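Local coordinates for transcription factor GAMBIF1 (PDB 1BVO), which binds DNA through its Rel homology specificity domain and probably activates transcription by RNA polymerase II, at residues P68-L73 and K108-A113; C58-K61 and H66-H69; R115-I120 and T127-A132; P41-H46 and L145-F150. All blocks are in the same frame, centred on the assembly; numbering follows the deposited sequence.

Contact 1: P68-L73 and K108-A113. With nucleotides of chain A.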
loop_
_atom_site.group_PDB
_atom_site.type_symbol
_atom_site.label_atom_id
_atom_site.label_comp_id
_atom_site.label_asym_id
_atom_site.label_seq_id
_atom_site.Cartn_x
_atom_site.Cartn_y
_atom_site.Cartn_z
ATOM N N PRO C 68 -6.028 23.082 -6.073
ATOM C CA PRO C 68 -5.173 22.575 -5.006
ATOM C C PRO C 68 -4.814 21.156 -5.384
ATOM O O PRO C 68 -5.686 20.362 -5.769
ATOM C CB PRO C 68 -6.102 22.592 -3.805
ATOM C CG PRO C 68 -6.879 23.826 -4.036
ATOM C CD PRO C 68 -7.230 23.723 -5.507
ATOM N N HIS C 69 -3.520 20.894 -5.417
ATOM C CA HIS C 69 -3.046 19.581 -5.744
ATOM C C HIS C 69 -2.818 18.972 -4.390
ATOM O O HIS C 69 -2.191 19.585 -3.531
ATOM C CB HIS C 69 -1.745 19.647 -6.525
ATOM C CG HIS C 69 -1.322 18.321 -7.072
ATOM N ND1 HIS C 69 -1.213 17.206 -6.270
ATOM C CD2 HIS C 69 -1.061 17.920 -8.330
ATOM C CE1 HIS C 69 -0.900 16.165 -7.027
ATOM N NE2 HIS C 69 -0.806 16.568 -8.278
ATOM N N PRO C 70 -3.259 17.722 -4.199
ATOM C CA PRO C 70 -3.123 16.987 -2.928
ATOM C C PRO C 70 -1.732 16.979 -2.307
ATOM O O PRO C 70 -1.587 17.120 -1.093
ATOM C CB PRO C 70 -3.579 15.569 -3.294
ATOM C CG PRO C 70 -3.332 15.500 -4.778
ATOM C CD PRO C 70 -3.844 16.849 -5.231
ATOM N N HIS C 71 -0.715 16.821 -3.148
ATOM C CA HIS C 71 0.652 16.770 -2.660
ATOM C C HIS C 71 1.056 17.873 -1.672
ATOM O O HIS C 71 0.636 19.028 -1.803
ATOM C CB HIS C 71 1.607 16.633 -3.835
ATOM C CG HIS C 71 1.478 15.323 -4.547
ATOM N ND1 HIS C 71 2.153 15.031 -5.699
ATOM C CD2 HIS C 71 0.775 14.213 -4.219
ATOM C CE1 HIS C 71 1.891 13.774 -6.061
ATOM N NE2 HIS C 71 1.059 13.264 -5.173
ATOM N N ASN C 72 1.766 17.468 -0.620
ATOM C CA ASN C 72 2.209 18.391 0.417
ATOM C C ASN C 72 3.629 18.842 0.155
ATOM O O ASN C 72 4.443 18.083 -0.401
ATOM C CB ASN C 72 2.162 17.718 1.788
ATOM C CG ASN C 72 0.808 17.151 2.117
ATOM O OD1 ASN C 72 -0.228 17.806 1.935
ATOM N ND2 ASN C 72 0.798 15.912 2.577
ATOM N N LEU C 73 3.917 20.081 0.529
ATOM C CA LEU C 73 5.253 20.613 0.391
ATOM C C LEU C 73 5.848 20.569 1.774
ATOM O O LEU C 73 5.219 21.005 2.736
ATOM C CB LEU C 73 5.228 22.053 -0.078
ATOM C CG LEU C 73 5.017 22.242 -1.570
ATOM C CD1 LEU C 73 5.136 23.719 -1.923
ATOM C CD2 LEU C 73 6.054 21.444 -2.330
ATOM N N LYS C 108 -5.227 6.496 -2.278
ATOM C CA LYS C 108 -6.096 6.265 -1.117
ATOM C C LYS C 108 -6.251 7.539 -0.287
ATOM O O LYS C 108 -7.364 7.881 0.148
ATOM C CB LYS C 108 -5.580 5.109 -0.226
ATOM C CG LYS C 108 -4.489 4.215 -0.836
ATOM C CD LYS C 108 -4.786 2.729 -0.624
ATOM C CE LYS C 108 -5.053 2.042 -1.970
ATOM N NZ LYS C 108 -5.853 0.780 -1.889
ATOM N N ASP C 109 -5.173 8.309 -0.179
ATOM C CA ASP C 109 -5.203 9.517 0.628
ATOM C C ASP C 109 -5.584 10.827 -0.052
ATOM O O ASP C 109 -5.867 11.806 0.638
ATOM C CB ASP C 109 -3.864 9.703 1.343
ATOM C CG ASP C 109 -3.345 8.424 1.985
ATOM O OD1 ASP C 109 -4.168 7.545 2.338
ATOM O OD2 ASP C 109 -2.108 8.277 2.102
ATOM N N VAL C 110 -5.628 10.869 -1.380
ATOM C CA VAL C 110 -5.982 12.125 -2.051
ATOM C C VAL C 110 -7.127 12.878 -1.400
ATOM O O VAL C 110 -6.991 14.070 -1.126
ATOM C CB VAL C 110 -6.364 11.955 -3.541
ATOM C CG1 VAL C 110 -6.936 13.263 -4.077
ATOM C CG2 VAL C 110 -5.148 11.571 -4.368
ATOM N N GLU C 111 -8.232 12.187 -1.123
ATOM C CA GLU C 111 -9.396 12.854 -0.539
ATOM C C GLU C 111 -9.153 13.551 0.814
ATOM O O GLU C 111 -9.272 14.772 0.901
ATOM C CB GLU C 111 -10.625 11.919 -0.483
ATOM C CG GLU C 111 -11.932 12.621 -0.033
ATOM C CD GLU C 111 -13.077 12.564 -1.057
ATOM O OE1 GLU C 111 -13.030 11.737 -2.004
ATOM O OE2 GLU C 111 -14.052 13.345 -0.897
ATOM N N GLU C 112 -8.740 12.794 1.832
ATOM C CA GLU C 112 -8.461 13.317 3.181
ATOM C C GLU C 112 -7.478 14.492 3.083
ATOM O O GLU C 112 -7.607 15.491 3.798
ATOM C CB GLU C 112 -7.891 12.185 4.072
ATOM C CG GLU C 112 -7.152 12.605 5.350
ATOM C CD GLU C 112 -5.799 11.881 5.511
ATOM O OE1 GLU C 112 -5.780 10.701 5.958
ATOM O OE2 GLU C 112 -4.753 12.502 5.195
ATOM N N ALA C 113 -6.540 14.387 2.145
ATOM C CA ALA C 113 -5.537 15.421 1.921
ATOM C C ALA C 113 -6.215 16.704 1.465
ATOM O O ALA C 113 -6.088 17.750 2.114
ATOM C CB ALA C 113 -4.529 14.960 0.890
ATOM P P DC A 11 -5.943 -0.166 -5.443
ATOM O OP1 DC A 11 -5.758 1.293 -5.216
ATOM O OP2 DC A 11 -7.123 -0.755 -4.791
ATOM O "O5'" DC A 11 -5.745 -0.388 -6.968
ATOM C "C5'" DC A 11 -4.931 0.520 -7.696
ATOM C "C4'" DC A 11 -4.583 -0.131 -9.022
ATOM O "O4'" DC A 11 -4.342 -1.577 -8.857
ATOM C "C3'" DC A 11 -5.621 -0.120 -10.103
ATOM O "O3'" DC A 11 -5.659 1.060 -10.862
ATOM C "C2'" DC A 11 -5.409 -1.398 -10.905
ATOM C "C1'" DC A 11 -4.313 -2.091 -10.218
ATOM N N1 DC A 11 -4.116 -3.547 -10.097
ATOM C C2 DC A 11 -3.385 -4.053 -11.171
ATOM O O2 DC A 11 -3.133 -3.278 -12.083
ATOM N N3 DC A 11 -2.991 -5.336 -11.188
ATOM C C4 DC A 11 -3.296 -6.131 -10.102
ATOM N N4 DC A 11 -2.822 -7.397 -10.200
ATOM C C5 DC A 11 -4.060 -5.660 -8.948
ATOM C C6 DC A 11 -4.413 -4.315 -8.991
#

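Contact 2: C58-K61 and H66-H69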
loop_
_atom_site.group_PDB
_atom_site.type_symbol
_atom_site.label_atom_id
_atom_site.label_comp_id
_atom_site.label_asym_id
_atom_site.label_seq_id
_atom_site.Cartn_x
_atom_site.Cartn_y
_atom_site.Cartn_z
ATOM N N CYS C 58 1.092 23.341 -3.686
ATOM C CA CYS C 58 0.978 22.634 -4.944
ATOM C C CYS C 58 -0.392 22.804 -5.569
ATOM O O CYS C 58 -1.421 22.591 -4.911
ATOM C CB CYS C 58 1.188 21.145 -4.725
ATOM S SG CYS C 58 2.864 20.650 -4.382
ATOM N N VAL C 59 -0.415 23.160 -6.840
ATOM C CA VAL C 59 -1.662 23.289 -7.551
ATOM C C VAL C 59 -1.468 22.336 -8.728
ATOM O O VAL C 59 -0.364 21.822 -8.946
ATOM C CB VAL C 59 -1.906 24.719 -8.010
ATOM C CG1 VAL C 59 -1.844 25.659 -6.828
ATOM C CG2 VAL C 59 -0.912 25.108 -9.078
ATOM N N THR C 60 -2.537 22.062 -9.456
ATOM C CA THR C 60 -2.475 21.156 -10.605
ATOM C C THR C 60 -1.729 21.777 -11.812
ATOM O O THR C 60 -1.713 23.004 -11.954
ATOM C CB THR C 60 -3.908 20.792 -11.029
ATOM O OG1 THR C 60 -4.649 21.998 -11.263
ATOM C CG2 THR C 60 -4.610 20.004 -9.918
ATOM N N LYS C 61 -1.106 20.948 -12.661
ATOM C CA LYS C 61 -0.422 21.449 -13.873
ATOM C C LYS C 61 -1.530 22.042 -14.719
ATOM O O LYS C 61 -1.356 22.963 -15.524
ATOM C CB LYS C 61 0.191 20.292 -14.688
ATOM C CG LYS C 61 -0.602 18.971 -14.638
ATOM C CD LYS C 61 -0.756 18.311 -16.014
ATOM C CE LYS C 61 -0.403 16.839 -15.954
ATOM N NZ LYS C 61 -1.497 15.901 -16.333
ATOM N N HIS C 66 -5.900 26.608 -12.042
ATOM C CA HIS C 66 -5.291 25.511 -11.299
ATOM C C HIS C 66 -5.969 25.288 -9.957
ATOM O O HIS C 66 -6.306 26.239 -9.263
ATOM C CB HIS C 66 -3.815 25.789 -11.070
ATOM C CG HIS C 66 -3.104 26.261 -12.295
ATOM N ND1 HIS C 66 -2.398 25.407 -13.120
ATOM C CD2 HIS C 66 -3.052 27.473 -12.877
ATOM C CE1 HIS C 66 -1.953 26.080 -14.165
ATOM N NE2 HIS C 66 -2.336 27.336 -14.041
ATOM N N LYS C 67 -6.108 24.021 -9.586
ATOM C CA LYS C 67 -6.735 23.613 -8.330
ATOM C C LYS C 67 -5.702 23.057 -7.373
ATOM O O LYS C 67 -4.671 22.507 -7.791
ATOM C CB LYS C 67 -7.700 22.446 -8.542
ATOM C CG LYS C 67 -8.624 22.506 -9.716
ATOM C CD LYS C 67 -9.188 21.106 -9.936
ATOM C CE LYS C 67 -10.318 21.116 -10.933
ATOM N NZ LYS C 67 -11.503 21.757 -10.317
ATOM N N PRO C 68 -6.028 23.082 -6.073
ATOM C CA PRO C 68 -5.173 22.575 -5.006
ATOM C C PRO C 68 -4.814 21.156 -5.384
ATOM O O PRO C 68 -5.686 20.362 -5.769
ATOM C CB PRO C 68 -6.102 22.592 -3.805
ATOM C CG PRO C 68 -6.879 23.826 -4.036
ATOM C CD PRO C 68 -7.230 23.723 -5.507
ATOM N N HIS C 69 -3.520 20.894 -5.417
ATOM C CA HIS C 69 -3.046 19.581 -5.744
ATOM C C HIS C 69 -2.818 18.972 -4.390
ATOM O O HIS C 69 -2.191 19.585 -3.531
ATOM C CB HIS C 69 -1.745 19.647 -6.525
ATOM C CG HIS C 69 -1.322 18.321 -7.072
ATOM N ND1 HIS C 69 -1.213 17.206 -6.270
ATOM C CD2 HIS C 69 -1.061 17.920 -8.330
ATOM C CE1 HIS C 69 -0.900 16.165 -7.027
ATOM N NE2 HIS C 69 -0.806 16.568 -8.278
#

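Contact 3: R115-I120 and T127-A132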
loop_
_atom_site.group_PDB
_atom_site.type_symbol
_atom_site.label_atom_id
_atom_site.label_comp_id
_atom_site.label_asym_id
_atom_site.label_seq_id
_atom_site.Cartn_x
_atom_site.Cartn_y
_atom_site.Cartn_z
ATOM N N ARG C 115 -9.096 17.344 1.691
ATOM C CA ARG C 115 -10.029 17.661 2.761
ATOM C C ARG C 115 -9.285 18.696 3.610
ATOM O O ARG C 115 -9.753 19.820 3.771
ATOM C CB ARG C 115 -10.332 16.397 3.586
ATOM C CG ARG C 115 -11.500 16.503 4.576
ATOM C CD ARG C 115 -11.287 15.609 5.796
ATOM N NE ARG C 115 -10.861 16.366 6.980
ATOM C CZ ARG C 115 -9.751 16.133 7.685
ATOM N NH1 ARG C 115 -8.922 15.148 7.331
ATOM N NH2 ARG C 115 -9.461 16.909 8.739
ATOM N N LEU C 116 -8.071 18.344 4.031
ATOM C CA LEU C 116 -7.233 19.223 4.849
ATOM C C LEU C 116 -6.830 20.544 4.188
ATOM O O LEU C 116 -6.842 21.584 4.847
ATOM C CB LEU C 116 -5.990 18.471 5.357
ATOM C CG LEU C 116 -6.225 17.429 6.458
ATOM C CD1 LEU C 116 -5.022 16.503 6.602
ATOM C CD2 LEU C 116 -6.523 18.130 7.777
ATOM N N ARG C 117 -6.473 20.523 2.904
ATOM C CA ARG C 117 -6.090 21.758 2.214
ATOM C C ARG C 117 -7.252 22.751 2.376
ATOM O O ARG C 117 -7.023 23.932 2.611
ATOM C CB ARG C 117 -5.781 21.481 0.730
ATOM C CG ARG C 117 -5.125 22.655 -0.051
ATOM C CD ARG C 117 -3.673 22.930 0.368
ATOM N NE ARG C 117 -2.870 21.700 0.453
ATOM C CZ ARG C 117 -2.385 21.027 -0.590
ATOM N NH1 ARG C 117 -2.609 21.468 -1.827
ATOM N NH2 ARG C 117 -1.731 19.877 -0.381
ATOM N N GLN C 118 -8.487 22.244 2.368
ATOM C CA GLN C 118 -9.684 23.079 2.532
ATOM C C GLN C 118 -9.793 23.719 3.925
ATOM O O GLN C 118 -10.103 24.905 4.033
ATOM C CB GLN C 118 -10.967 22.284 2.212
ATOM C CG GLN C 118 -12.260 23.134 2.221
ATOM C CD GLN C 118 -13.515 22.381 1.779
ATOM O OE1 GLN C 118 -14.189 22.787 0.824
ATOM N NE2 GLN C 118 -13.862 21.314 2.497
ATOM N N GLU C 119 -9.541 22.928 4.974
ATOM C CA GLU C 119 -9.580 23.364 6.387
ATOM C C GLU C 119 -8.603 24.541 6.529
ATOM O O GLU C 119 -8.971 25.638 6.950
ATOM C CB GLU C 119 -9.147 22.187 7.309
ATOM C CG GLU C 119 -10.104 21.830 8.504
ATOM C CD GLU C 119 -9.669 20.597 9.346
ATOM O OE1 GLU C 119 -8.596 20.639 9.998
ATOM O OE2 GLU C 119 -10.413 19.581 9.371
ATOM N N ILE C 120 -7.376 24.315 6.070
ATOM C CA ILE C 120 -6.293 25.288 6.068
ATOM C C ILE C 120 -6.733 26.575 5.331
ATOM O O ILE C 120 -6.198 27.657 5.585
ATOM C CB ILE C 120 -5.106 24.654 5.292
ATOM C CG1 ILE C 120 -3.833 24.569 6.115
ATOM C CG2 ILE C 120 -4.800 25.421 4.067
ATOM C CD1 ILE C 120 -2.685 24.045 5.263
ATOM N N THR C 127 -11.211 27.654 -6.651
ATOM C CA THR C 127 -11.558 26.475 -7.405
ATOM C C THR C 127 -12.443 25.526 -6.593
ATOM O O THR C 127 -13.135 24.660 -7.155
ATOM C CB THR C 127 -10.214 25.817 -7.769
ATOM O OG1 THR C 127 -9.872 26.116 -9.125
ATOM C CG2 THR C 127 -10.233 24.329 -7.531
ATOM N N GLY C 128 -12.448 25.703 -5.277
ATOM C CA GLY C 128 -13.223 24.838 -4.419
ATOM C C GLY C 128 -12.638 23.440 -4.479
ATOM O O GLY C 128 -11.688 23.176 -5.213
ATOM N N PHE C 129 -13.225 22.510 -3.742
ATOM C CA PHE C 129 -12.685 21.165 -3.745
ATOM C C PHE C 129 -13.535 20.124 -4.434
ATOM O O PHE C 129 -13.597 18.966 -4.010
ATOM C CB PHE C 129 -12.258 20.772 -2.335
ATOM C CG PHE C 129 -11.155 21.632 -1.825
ATOM C CD1 PHE C 129 -11.404 22.963 -1.509
ATOM C CD2 PHE C 129 -9.851 21.165 -1.794
ATOM C CE1 PHE C 129 -10.370 23.820 -1.188
ATOM C CE2 PHE C 129 -8.810 22.015 -1.472
ATOM C CZ PHE C 129 -9.069 23.345 -1.169
ATOM N N GLY C 130 -14.072 20.523 -5.585
ATOM C CA GLY C 130 -14.913 19.635 -6.365
ATOM C C GLY C 130 -14.138 18.394 -6.746
ATOM O O GLY C 130 -14.617 17.264 -6.600
ATOM N N HIS C 131 -12.884 18.613 -7.123
ATOM C CA HIS C 131 -12.001 17.546 -7.539
ATOM C C HIS C 131 -11.719 16.464 -6.478
ATOM O O HIS C 131 -11.202 15.404 -6.807
ATOM C CB HIS C 131 -10.720 18.155 -8.111
ATOM C CG HIS C 131 -9.896 18.917 -7.119
ATOM N ND1 HIS C 131 -10.454 19.741 -6.156
ATOM C CD2 HIS C 131 -8.565 18.911 -6.891
ATOM C CE1 HIS C 131 -9.493 20.196 -5.372
ATOM N NE2 HIS C 131 -8.339 19.709 -5.793
ATOM N N ALA C 132 -12.101 16.713 -5.223
ATOM C CA ALA C 132 -11.886 15.724 -4.160
ATOM C C ALA C 132 -12.782 14.491 -4.337
ATOM O O ALA C 132 -12.398 13.399 -3.951
ATOM C CB ALA C 132 -12.095 16.359 -2.783
#

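Contact 4: P41-H46 and L145-F150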
loop_
_atom_site.group_PDB
_atom_site.type_symbol
_atom_site.label_atom_id
_atom_site.label_comp_id
_atom_site.label_asym_id
_atom_site.label_seq_id
_atom_site.Cartn_x
_atom_site.Cartn_y
_atom_site.Cartn_z
ATOM N N PRO C 41 14.573 27.496 -6.764
ATOM C CA PRO C 41 13.488 28.379 -7.225
ATOM C C PRO C 41 13.491 29.684 -6.480
ATOM O O PRO C 41 13.698 29.710 -5.271
ATOM C CB PRO C 41 12.225 27.604 -6.845
ATOM C CG PRO C 41 12.631 26.217 -6.966
ATOM C CD PRO C 41 14.018 26.199 -6.342
ATOM N N SER C 42 13.175 30.765 -7.164
ATOM C CA SER C 42 13.144 32.035 -6.484
ATOM C C SER C 42 12.179 33.011 -7.114
ATOM O O SER C 42 11.848 32.913 -8.305
ATOM C CB SER C 42 14.552 32.626 -6.371
ATOM O OG SER C 42 15.351 32.354 -7.507
ATOM N N ILE C 43 11.604 33.850 -6.268
ATOM C CA ILE C 43 10.659 34.848 -6.710
ATOM C C ILE C 43 11.217 36.224 -6.361
ATOM O O ILE C 43 12.210 36.345 -5.626
ATOM C CB ILE C 43 9.271 34.642 -6.062
ATOM C CG1 ILE C 43 9.374 34.746 -4.540
ATOM C CG2 ILE C 43 8.697 33.299 -6.479
ATOM C CD1 ILE C 43 8.040 34.866 -3.853
ATOM N N GLN C 44 10.547 37.248 -6.873
ATOM C CA GLN C 44 10.963 38.617 -6.693
ATOM C C GLN C 44 9.732 39.478 -6.823
ATOM O O GLN C 44 9.054 39.435 -7.844
ATOM C CB GLN C 44 11.916 38.957 -7.834
ATOM C CG GLN C 44 13.213 39.613 -7.440
ATOM C CD GLN C 44 13.038 41.071 -7.115
ATOM O OE1 GLN C 44 12.293 41.792 -7.790
ATOM N NE2 GLN C 44 13.745 41.525 -6.096
ATOM N N VAL C 45 9.402 40.234 -5.795
ATOM C CA VAL C 45 8.245 41.101 -5.881
ATOM C C VAL C 45 8.658 42.383 -6.569
ATOM O O VAL C 45 9.803 42.807 -6.465
ATOM C CB VAL C 45 7.669 41.447 -4.504
ATOM C CG1 VAL C 45 6.509 42.410 -4.638
ATOM C CG2 VAL C 45 7.243 40.184 -3.798
ATOM N N HIS C 46 7.745 42.959 -7.333
ATOM C CA HIS C 46 8.015 44.211 -8.016
ATOM C C HIS C 46 6.947 45.190 -7.598
ATOM O O HIS C 46 5.876 44.797 -7.147
ATOM C CB HIS C 46 7.940 44.036 -9.529
ATOM C CG HIS C 46 9.011 43.151 -10.088
ATOM N ND1 HIS C 46 10.289 43.600 -10.337
ATOM C CD2 HIS C 46 8.974 41.864 -10.485
ATOM C CE1 HIS C 46 10.994 42.618 -10.871
ATOM N NE2 HIS C 46 10.223 41.559 -10.978
ATOM N N LEU C 145 4.214 24.772 -8.400
ATOM C CA LEU C 145 4.307 25.451 -7.124
ATOM C C LEU C 145 3.486 26.712 -7.289
ATOM O O LEU C 145 3.560 27.389 -8.327
ATOM C CB LEU C 145 5.762 25.821 -6.833
ATOM C CG LEU C 145 6.702 24.623 -6.719
ATOM C CD1 LEU C 145 8.139 25.088 -6.609
ATOM C CD2 LEU C 145 6.300 23.785 -5.527
ATOM N N CYS C 146 2.678 27.022 -6.290
ATOM C CA CYS C 146 1.875 28.228 -6.356
ATOM C C CYS C 146 2.413 29.225 -5.339
ATOM O O CYS C 146 2.613 28.881 -4.161
ATOM C CB CYS C 146 0.419 27.944 -6.060
ATOM S SG CYS C 146 -0.644 29.345 -6.496
ATOM N N PHE C 147 2.699 30.440 -5.794
ATOM C CA PHE C 147 3.225 31.453 -4.900
ATOM C C PHE C 147 2.196 32.542 -4.660
ATOM O O PHE C 147 1.959 33.379 -5.521
ATOM C CB PHE C 147 4.502 32.072 -5.470
ATOM C CG PHE C 147 5.602 31.070 -5.741
ATOM C CD1 PHE C 147 6.503 30.724 -4.750
ATOM C CD2 PHE C 147 5.727 30.478 -6.988
ATOM C CE1 PHE C 147 7.515 29.792 -4.996
ATOM C CE2 PHE C 147 6.725 29.552 -7.247
ATOM C CZ PHE C 147 7.626 29.208 -6.247
ATOM N N GLN C 148 1.538 32.500 -3.513
ATOM C CA GLN C 148 0.578 33.549 -3.203
ATOM C C GLN C 148 1.299 34.531 -2.314
ATOM O O GLN C 148 1.692 34.179 -1.189
ATOM C CB GLN C 148 -0.606 33.035 -2.430
ATOM C CG GLN C 148 -1.593 32.273 -3.215
ATOM C CD GLN C 148 -2.538 31.634 -2.287
ATOM O OE1 GLN C 148 -2.175 30.680 -1.579
ATOM N NE2 GLN C 148 -3.727 32.217 -2.169
ATOM N N VAL C 149 1.479 35.755 -2.796
ATOM C CA VAL C 149 2.167 36.760 -2.010
ATOM C C VAL C 149 1.164 37.697 -1.350
ATOM O O VAL C 149 0.130 38.033 -1.942
ATOM C CB VAL C 149 3.197 37.538 -2.867
ATOM C CG1 VAL C 149 3.509 38.891 -2.246
ATOM C CG2 VAL C 149 4.481 36.731 -2.985
ATOM N N PHE C 150 1.446 38.064 -0.100
ATOM C CA PHE C 150 0.592 38.975 0.652
ATOM C C PHE C 150 1.421 40.124 1.223
ATOM O O PHE C 150 2.422 39.909 1.928
ATOM C CB PHE C 150 -0.092 38.265 1.825
ATOM C CG PHE C 150 -1.001 37.136 1.439
ATOM C CD1 PHE C 150 -2.303 37.376 0.990
ATOM C CD2 PHE C 150 -0.578 35.816 1.569
ATOM C CE1 PHE C 150 -3.171 36.318 0.695
ATOM C CE2 PHE C 150 -1.434 34.750 1.271
ATOM C CZ PHE C 150 -2.734 35.005 0.834
#

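Contact 1: P68-L73 and K108-A113
P70 meets helix 107-120 at V110 and A113; the side-chain contacts are apolar, no hydrogen bond crosses, and the two segments together bury 132 Å². Followed outward, the proline CB meets two atoms, V110 CG1 at 4.1 Å and A113 CB at 4.3 Å. The next atom, P70 CG, lies 4.3 Å from V110 CG1, and CD then turns back to the backbone. V110 presents CG1 because this methyl stands opposite its own backbone N (chi1 171°). The helix belongs to the Rel homology DNA-binding domain, where it packs over the loop that leads into strand 72-74. Its first turn also faces the DNA: K108 bends at chi2 and chi3, which brings CE and NZ each to 3.4 Å from OP1 of DC11 of chain A. The bond from NZ to that phosphate oxygen is weak, and probably contributes mainly by attraction of opposite charges. Behind P70 the loop is held by its histidines. H71 N donates to H69 ND1 over 3.2 Å, nearly straight at 163°, while H69 NE2 bonds to D139 O. H69 CE1 sits 3.5 Å above the plane of the H71 ring, over its centre.

Contact 2: C58-K61 and H66-H69
V59 and P68 are joined by a single beta bridge, their CA atoms 4.4 Å apart, while the end-to-end directions of 58-61 and 66-69 differ by 127°. Two backbone bonds flank this pair, H69 N to C58 O and T60 N to K67 O, each 2.7 Å long. Their geometry differs: the first donor lies 39° above the carbonyl plane of C58, whereas T60 N lies in the carbonyl plane of K67. Two bonds that use side chains continue the pairing toward the turn. T60 OG1 accepts K67 N at 3.0 Å and also bonds to E62 O; a chi1 of 54° swings it between its own N and carbonyl carbon, facing K67. From the other segment, the H66 ring gives ND1 to T60 O over 2.8 Å, with the oxygen near the ring plane. T60 is thus bonded through N, O and OG1. Apolar contacts fill in around these bonds: V59 CG2 crosses the H66 side chain obliquely, 3.6 Å from CB, and C58 CB lies 3.8 Å from H69 CB. K61 points away, and its NZ forms a salt bridge with D139. Strand 142-152 beside it, and 159-172 beyond, supply R144 and V167, both of which touch V59 and H66. A non-hydrogen-bonded antiparallel pair flanked by two bonds is what closes this short loop, at the point where strand 52-59 leaves the large sheet of the immunoglobulin-like Rel fold.

Contact 3: R115-I120 and T127-A132
Q118 and F129 mark the nearest approach of the two backbones, CA to CA 7.2 Å, with helix 115-120 on one side and an irregular loop on the other. The F129 ring reaches into this gap, met by the side chains of Q118 and R117. Q118 lies over one of its faces: CB is 3.8 Å from the ring centroid and 13° off the normal, a CH-pi contact. The glutamine then runs on extended, sliding past the phenylalanine in the opposite direction, until OE1 comes 3.6 Å from F129 CD1; its amide is inclined to the ring and makes no stack. R117 adds its aliphatic stem, CB 3.8 Å from F129 CE2, its side chain crossing that of F129 at about a right angle. Bends at chi2 (70°) and chi3 (47°) carry the guanidinium away from the ring, to the carbonyls of H69 and H71. The stem is therefore apolar packing for F129 while the charged end ties the helix to a different loop. On the exposed flank of the helix, R115 NH2 makes a salt bridge with E119 OE2 one turn on, at 2.9 Å, entering from above the carboxylate plane. The loop has its own restraints: A132 N bonds to F129 O over 3.0 Å, and the amide N atoms of T127 and G128 share D123 OD2. F129 also packs on L114 of the same helix and on P68, whereas R117 and I120 reach V83 of strand 83-87. Helix 107-120 thus packs against both strand 83-87 and the loop leading to strand 142-152.

Contact 4: P41-H46 and L145-F150
H46 NE2, next along the strand from V45, bonds to E4 OE1 of strand 2-7, and the L145 amide to S168 OG of the adjacent strand 159-172; both bonds lie outside the interface, and no hydrogen bond crosses it. What crosses is a row of inward-pointing apolar side chains. I43 CG2 stands over the centre of the F147 ring, 3.8 Å from the centroid and 11° off the normal, a CH-pi contact. The other isoleucine branch reaches V149: a chi1 of 60° sets CG1 between the backbone N and the carbonyl carbon, and CD1 ends 4.1 Å from V149 CG2. V149 uses both methyls, since its CG1 lies 4.2 Å from V45 CG2. Strands 42-46 and 145-150 run with an angle of 35° between their directions and 10.0 Å between their axes, too far for backbone pairing and as expected of facing sheets in an immunoglobulin-like beta sandwich. Strand 42-46 belongs to the small sheet with 2-7 and 94-96, strand 142-152 to the large one, and V54 packs against both I43 and V149. With methyls and one ring face alone, the contact implies cohesion between sheets by shape and hydrophobic burial, without directional bonds.

Contact 4 is the sandwich core, joining the small and large sheets through apolar side chains alone. Contacts 1, 2 and 3 lie close together, with centres 9 to 11 Å apart, around residues 66-71. Contact 2 is also buried, but is rich in hydrogen bonds because it closes a loop at the end of strand 52-59. Contacts 1 and 3 both use helix 107-120: the first is buried, proline against aliphatic methyls, the second partly open, a ring face under a glutamine stem. R117 and H131 of contact 3 bond to the backbone of the 68-71 loop. V59 of contact 2 touches C146 of contact 4, and L73 of contact 1 touches L145; contacts 3 and 4 do not meet.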